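Local coordinates for hypothetical conserved protein (Geobacillus kaustophilus, PDB 2YXY) that is of unknown function but belongs to the DUF1811 family, joining a helical hairpin to a small antiparallel sheet domain that is probably SH3-like, at residues 78-82 with 99-103; 50-54 with 103-107. Residues are numbered along the deposited sequence.

Contact 1: 78-82 with 99-103; sequences FKVRY and EEALP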
loop_
_atom_site.group_PDB
_atom_site.type_symbol
_atom_site.label_atom_id
_atom_site.label_comp_id
_atom_site.label_asym_id
_atom_site.label_seq_id
_atom_site.Cartn_x
_atom_site.Cartn_y
_atom_site.Cartn_z
ATOM N N PHE A 78 -2.190 -9.318 9.107
ATOM C CA PHE A 78 -0.749 -9.112 9.070
ATOM C C PHE A 78 -0.256 -8.770 10.468
ATOM O O PHE A 78 -0.818 -7.917 11.151
ATOM C CB PHE A 78 -0.438 -7.958 8.093
ATOM C CG PHE A 78 1.018 -7.781 7.782
ATOM C CD1 PHE A 78 1.730 -6.717 8.325
ATOM C CD2 PHE A 78 1.668 -8.647 6.902
ATOM C CE1 PHE A 78 3.053 -6.498 7.987
ATOM C CE2 PHE A 78 3.008 -8.443 6.549
ATOM C CZ PHE A 78 3.705 -7.361 7.098
ATOM N N LYS A 79 0.811 -9.427 10.885
ATOM C CA LYS A 79 1.366 -9.190 12.201
ATOM C C LYS A 79 2.590 -8.308 12.027
ATOM O O LYS A 79 3.562 -8.710 11.405
ATOM C CB LYS A 79 1.763 -10.517 12.831
ATOM C CG LYS A 79 1.639 -10.531 14.330
ATOM C CD LYS A 79 2.548 -9.537 14.983
ATOM C CE LYS A 79 2.500 -9.742 16.489
ATOM N NZ LYS A 79 2.708 -11.180 16.832
ATOM N N VAL A 80 2.547 -7.108 12.589
ATOM C CA VAL A 80 3.657 -6.184 12.440
ATOM C C VAL A 80 4.842 -6.441 13.373
ATOM O O VAL A 80 4.699 -6.476 14.592
ATOM C CB VAL A 80 3.196 -4.743 12.664
ATOM C CG1 VAL A 80 4.386 -3.801 12.523
ATOM C CG2 VAL A 80 2.065 -4.397 11.689
ATOM N N ARG A 81 6.014 -6.615 12.785
ATOM C CA ARG A 81 7.217 -6.821 13.553
ATOM C C ARG A 81 7.751 -5.421 13.815
ATOM O O ARG A 81 8.009 -5.049 14.957
ATOM C CB ARG A 81 8.226 -7.655 12.752
ATOM C CG ARG A 81 9.606 -7.757 13.399
ATOM C CD ARG A 81 10.615 -8.418 12.456
ATOM N NE ARG A 81 11.985 -8.071 12.826
ATOM C CZ ARG A 81 13.056 -8.292 12.069
ATOM N NH1 ARG A 81 12.937 -8.871 10.881
ATOM N NH2 ARG A 81 14.252 -7.916 12.493
ATOM N N TYR A 82 7.910 -4.629 12.757
ATOM C CA TYR A 82 8.392 -3.265 12.949
ATOM C C TYR A 82 8.107 -2.348 11.771
ATOM O O TYR A 82 7.946 -2.802 10.639
ATOM C CB TYR A 82 9.888 -3.276 13.252
ATOM C CG TYR A 82 10.755 -3.531 12.055
ATOM C CD1 TYR A 82 11.286 -2.470 11.323
ATOM C CD2 TYR A 82 11.047 -4.830 11.649
ATOM C CE1 TYR A 82 12.092 -2.695 10.210
ATOM C CE2 TYR A 82 11.848 -5.068 10.539
ATOM C CZ TYR A 82 12.367 -3.993 9.825
ATOM O OH TYR A 82 13.163 -4.217 8.726
ATOM N N GLU A 99 9.169 -13.072 6.365
ATOM C CA GLU A 99 8.984 -11.643 6.592
ATOM C C GLU A 99 8.683 -10.952 5.270
ATOM O O GLU A 99 9.082 -11.426 4.197
ATOM C CB GLU A 99 10.214 -11.002 7.232
ATOM C CG GLU A 99 9.850 -9.742 8.004
ATOM C CD GLU A 99 11.047 -8.943 8.458
ATOM O OE1 GLU A 99 10.868 -8.058 9.320
ATOM O OE2 GLU A 99 12.159 -9.185 7.950
ATOM N N GLU A 100 7.989 -9.821 5.352
ATOM C CA GLU A 100 7.599 -9.085 4.161
ATOM C C GLU A 100 7.335 -7.621 4.507
ATOM O O GLU A 100 6.837 -7.324 5.589
ATOM C CB GLU A 100 6.344 -9.757 3.600
ATOM C CG GLU A 100 5.539 -8.987 2.602
ATOM C CD GLU A 100 4.198 -9.645 2.350
ATOM O OE1 GLU A 100 3.443 -9.161 1.480
ATOM O OE2 GLU A 100 3.897 -10.650 3.035
ATOM N N ALA A 101 7.677 -6.715 3.588
ATOM C CA ALA A 101 7.462 -5.279 3.793
ATOM C C ALA A 101 6.167 -4.867 3.095
ATOM O O ALA A 101 6.013 -5.039 1.889
ATOM C CB ALA A 101 8.641 -4.478 3.234
ATOM N N LEU A 102 5.244 -4.304 3.857
ATOM C CA LEU A 102 3.958 -3.907 3.312
ATOM C C LEU A 102 3.719 -2.427 3.547
ATOM O O LEU A 102 3.991 -1.931 4.638
ATOM C CB LEU A 102 2.856 -4.720 3.994
ATOM C CG LEU A 102 1.717 -5.328 3.174
ATOM C CD1 LEU A 102 2.281 -6.178 2.034
ATOM C CD2 LEU A 102 0.843 -6.181 4.089
ATOM N N PRO A 103 3.221 -1.699 2.525
ATOM C CA PRO A 103 2.958 -0.258 2.701
ATOM C C PRO A 103 1.867 -0.152 3.760
ATOM O O PRO A 103 0.936 -0.986 3.771
ATOM C CB PRO A 103 2.445 0.201 1.318
ATOM C CG PRO A 103 2.932 -0.856 0.352
ATOM C CD PRO A 103 2.835 -2.157 1.172
#
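Contact 1 is a side-chain contact between two strands that are not neighbours in the sheet: strand 87-92 lies between 76-84 and strand 100-103 at one edge. The backbones stay well apart, with Phe78 CA and Leu102 CA 9.1 Å from each other; the directions of the two segments (CA 78 to 82 against CA 99 to 102) differ by 97°, which suggests a strongly bent sheet, and the side chains span the gap. At the buried end, Leu102 sets its CD2 methyl 3.9 Å from the centroid of the Phe78 ring and 15° off the ring normal, a CH-pi contact over the face. The edge of the same ring meets polar backbone, with Phe78 CZ 3.5 Å from Glu100 O. Leu107 and Ile70 also pack on Phe78, placing it in the interior of the sheet domain. Such a small, apparently bent antiparallel sheet is consistent with an SH3-like barrel, as probably adopted by the DUF1811 family. Toward the surface the chemistry becomes ionic. Arg81 extends its side chain to a salt bridge with Glu99, Arg81 NH1 to Glu99 OE1 2.7 Å, although the N-H...O angle of 125° makes the hydrogen bond weak. Glu99 OE1 also lies 3.4 Å from Tyr82 CE2. Arg81 and Tyr82, which both reach this carboxylate, form a classic beta bulge opposite Trp89, with Arg81 bent to phi/psi -89/-53. The Tyr82 ring stacks on that of Trp89, and Glu99 touches the same tryptophan.

Contact 2: 50-54 with 103-107; sequences AMAKA and PISLL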
loop_
_atom_site.group_PDB
_atom_site.type_symbol
_atom_site.label_atom_id
_atom_site.label_comp_id
_atom_site.label_asym_id
_atom_site.label_seq_id
_atom_site.Cartn_x
_atom_site.Cartn_y
_atom_site.Cartn_z
ATOM N N ALA A 50 -1.020 2.165 -4.014
ATOM C CA ALA A 50 -0.856 1.833 -2.604
ATOM C C ALA A 50 0.299 2.660 -2.013
ATOM O O ALA A 50 0.208 3.176 -0.885
ATOM C CB ALA A 50 -0.555 0.328 -2.451
ATOM N N MET A 51 1.389 2.776 -2.765
ATOM C CA MET A 51 2.538 3.535 -2.275
ATOM C C MET A 51 2.200 4.998 -2.121
ATOM O O MET A 51 2.529 5.596 -1.105
ATOM C CB MET A 51 3.743 3.373 -3.206
ATOM C CG MET A 51 4.437 2.045 -3.064
ATOM S SD MET A 51 4.959 1.695 -1.360
ATOM C CE MET A 51 6.054 3.023 -1.031
ATOM N N ALA A 52 1.553 5.586 -3.124
ATOM C CA ALA A 52 1.203 6.985 -3.001
ATOM C C ALA A 52 0.256 7.186 -1.800
ATOM O O ALA A 52 0.380 8.171 -1.074
ATOM C CB ALA A 52 0.557 7.491 -4.285
ATOM N N LYS A 53 -0.685 6.264 -1.596
ATOM C CA LYS A 53 -1.602 6.382 -0.462
ATOM C C LYS A 53 -0.869 6.334 0.885
ATOM O O LYS A 53 -1.206 7.079 1.796
ATOM C CB LYS A 53 -2.660 5.273 -0.506
ATOM C CG LYS A 53 -3.754 5.505 -1.559
ATOM C CD LYS A 53 -4.764 4.342 -1.532
ATOM C CE LYS A 53 -5.939 4.603 -2.448
ATOM N NZ LYS A 53 -6.696 3.313 -2.657
ATOM N N ALA A 54 0.152 5.488 0.977
ATOM C CA ALA A 54 0.921 5.335 2.195
ATOM C C ALA A 54 1.541 6.644 2.676
ATOM O O ALA A 54 1.681 6.863 3.882
ATOM C CB ALA A 54 2.017 4.303 1.989
ATOM N N PRO A 103 3.221 -1.699 2.525
ATOM C CA PRO A 103 2.958 -0.258 2.701
ATOM C C PRO A 103 1.867 -0.152 3.760
ATOM O O PRO A 103 0.936 -0.986 3.771
ATOM C CB PRO A 103 2.445 0.201 1.318
ATOM C CG PRO A 103 2.932 -0.856 0.352
ATOM C CD PRO A 103 2.835 -2.157 1.172
ATOM N N ILE A 104 1.956 0.853 4.633
ATOM C CA ILE A 104 0.959 0.999 5.698
ATOM C C ILE A 104 -0.459 1.218 5.163
ATOM O O ILE A 104 -1.453 0.983 5.869
ATOM C CB ILE A 104 1.347 2.144 6.703
ATOM C CG1 ILE A 104 1.536 3.496 5.983
ATOM C CG2 ILE A 104 2.646 1.768 7.401
ATOM C CD1 ILE A 104 1.858 4.657 6.967
ATOM N N SER A 105 -0.560 1.632 3.904
ATOM C CA SER A 105 -1.871 1.841 3.294
ATOM C C SER A 105 -2.619 0.503 3.096
ATOM O O SER A 105 -3.815 0.495 2.806
ATOM C CB SER A 105 -1.701 2.542 1.940
ATOM O OG SER A 105 -0.772 1.826 1.135
ATOM N N LEU A 106 -1.918 -0.624 3.234
ATOM C CA LEU A 106 -2.569 -1.924 3.075
ATOM C C LEU A 106 -2.997 -2.577 4.420
ATOM O O LEU A 106 -3.383 -3.739 4.438
ATOM C CB LEU A 106 -1.658 -2.880 2.266
ATOM C CG LEU A 106 -1.353 -2.419 0.809
ATOM C CD1 LEU A 106 -0.619 -3.507 0.053
ATOM C CD2 LEU A 106 -2.657 -2.092 0.061
ATOM N N LEU A 107 -2.931 -1.820 5.521
ATOM C CA LEU A 107 -3.314 -2.305 6.853
ATOM C C LEU A 107 -4.555 -1.546 7.326
ATOM O O LEU A 107 -4.529 -0.323 7.439
ATOM C CB LEU A 107 -2.178 -2.078 7.857
ATOM C CG LEU A 107 -0.805 -2.658 7.501
ATOM C CD1 LEU A 107 0.195 -2.255 8.576
ATOM C CD2 LEU A 107 -0.882 -4.178 7.361
#
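Pro103 lays its ring against the flank of helix 39-54, with Pro103 CG 3.7 Å from Met51 SD and Pro103 CB 4.2 Å from Ala54 CB. The chain then turns through a short 3-10 segment, 104-106, closed by the hydrogen bond from Leu106 N to Pro103 O (2.9 Å), and this turn presents Ser105 to the helix. Ser105 OG donates a hydrogen bond to Ala50 O at 2.6 Å. That carbonyl also accepts the helical hydrogen bond from Ala54 N (3.0 Å), so one oxygen serves both the helix and the turn. Small residues make the approach possible: Ala54 CA comes within 4.6 Å of Ser105 CA, and Ser105 CB lies 3.6 Å from Ala54 N. Apolar contacts flank the hydrogen bond, Leu106 CD2 at 4.1 Å from Ala50 CB and Ile104 CG1 at 4.1 Å from Ala54 CB. A 3-10 turn after the fourth strand also fits an SH3-like fold. Val86 and Ile104 are joined by a backbone hydrogen bond, and Met51 and Ala54 touch Val86. Ala52 packs on Leu19 and Ile23 of helix 16-36, so the last turn of helix 39-54 is held between that helix and the sheet domain.

The second segments of the two contacts are consecutive and share Pro103. Contact 1 works inside the sheet domain, its centre about 12 Å from the centre of the chain, and grades from a buried aromatic-aliphatic pair to an exposed salt bridge. Contact 2, whose centre lies about 3 Å from the centre of the chain, joins the sheet domain to the helical hairpin; its polar element is an uncharged hydrogen bond to a helix carbonyl, set among small and apolar side chains. Leu107 links them: Leu107 CD2 lies 3.8 Å from Phe78 CD1 and 4.2 Å from Leu102 CD2, so this residue, which follows the turn, packs against the buried pair of contact 1.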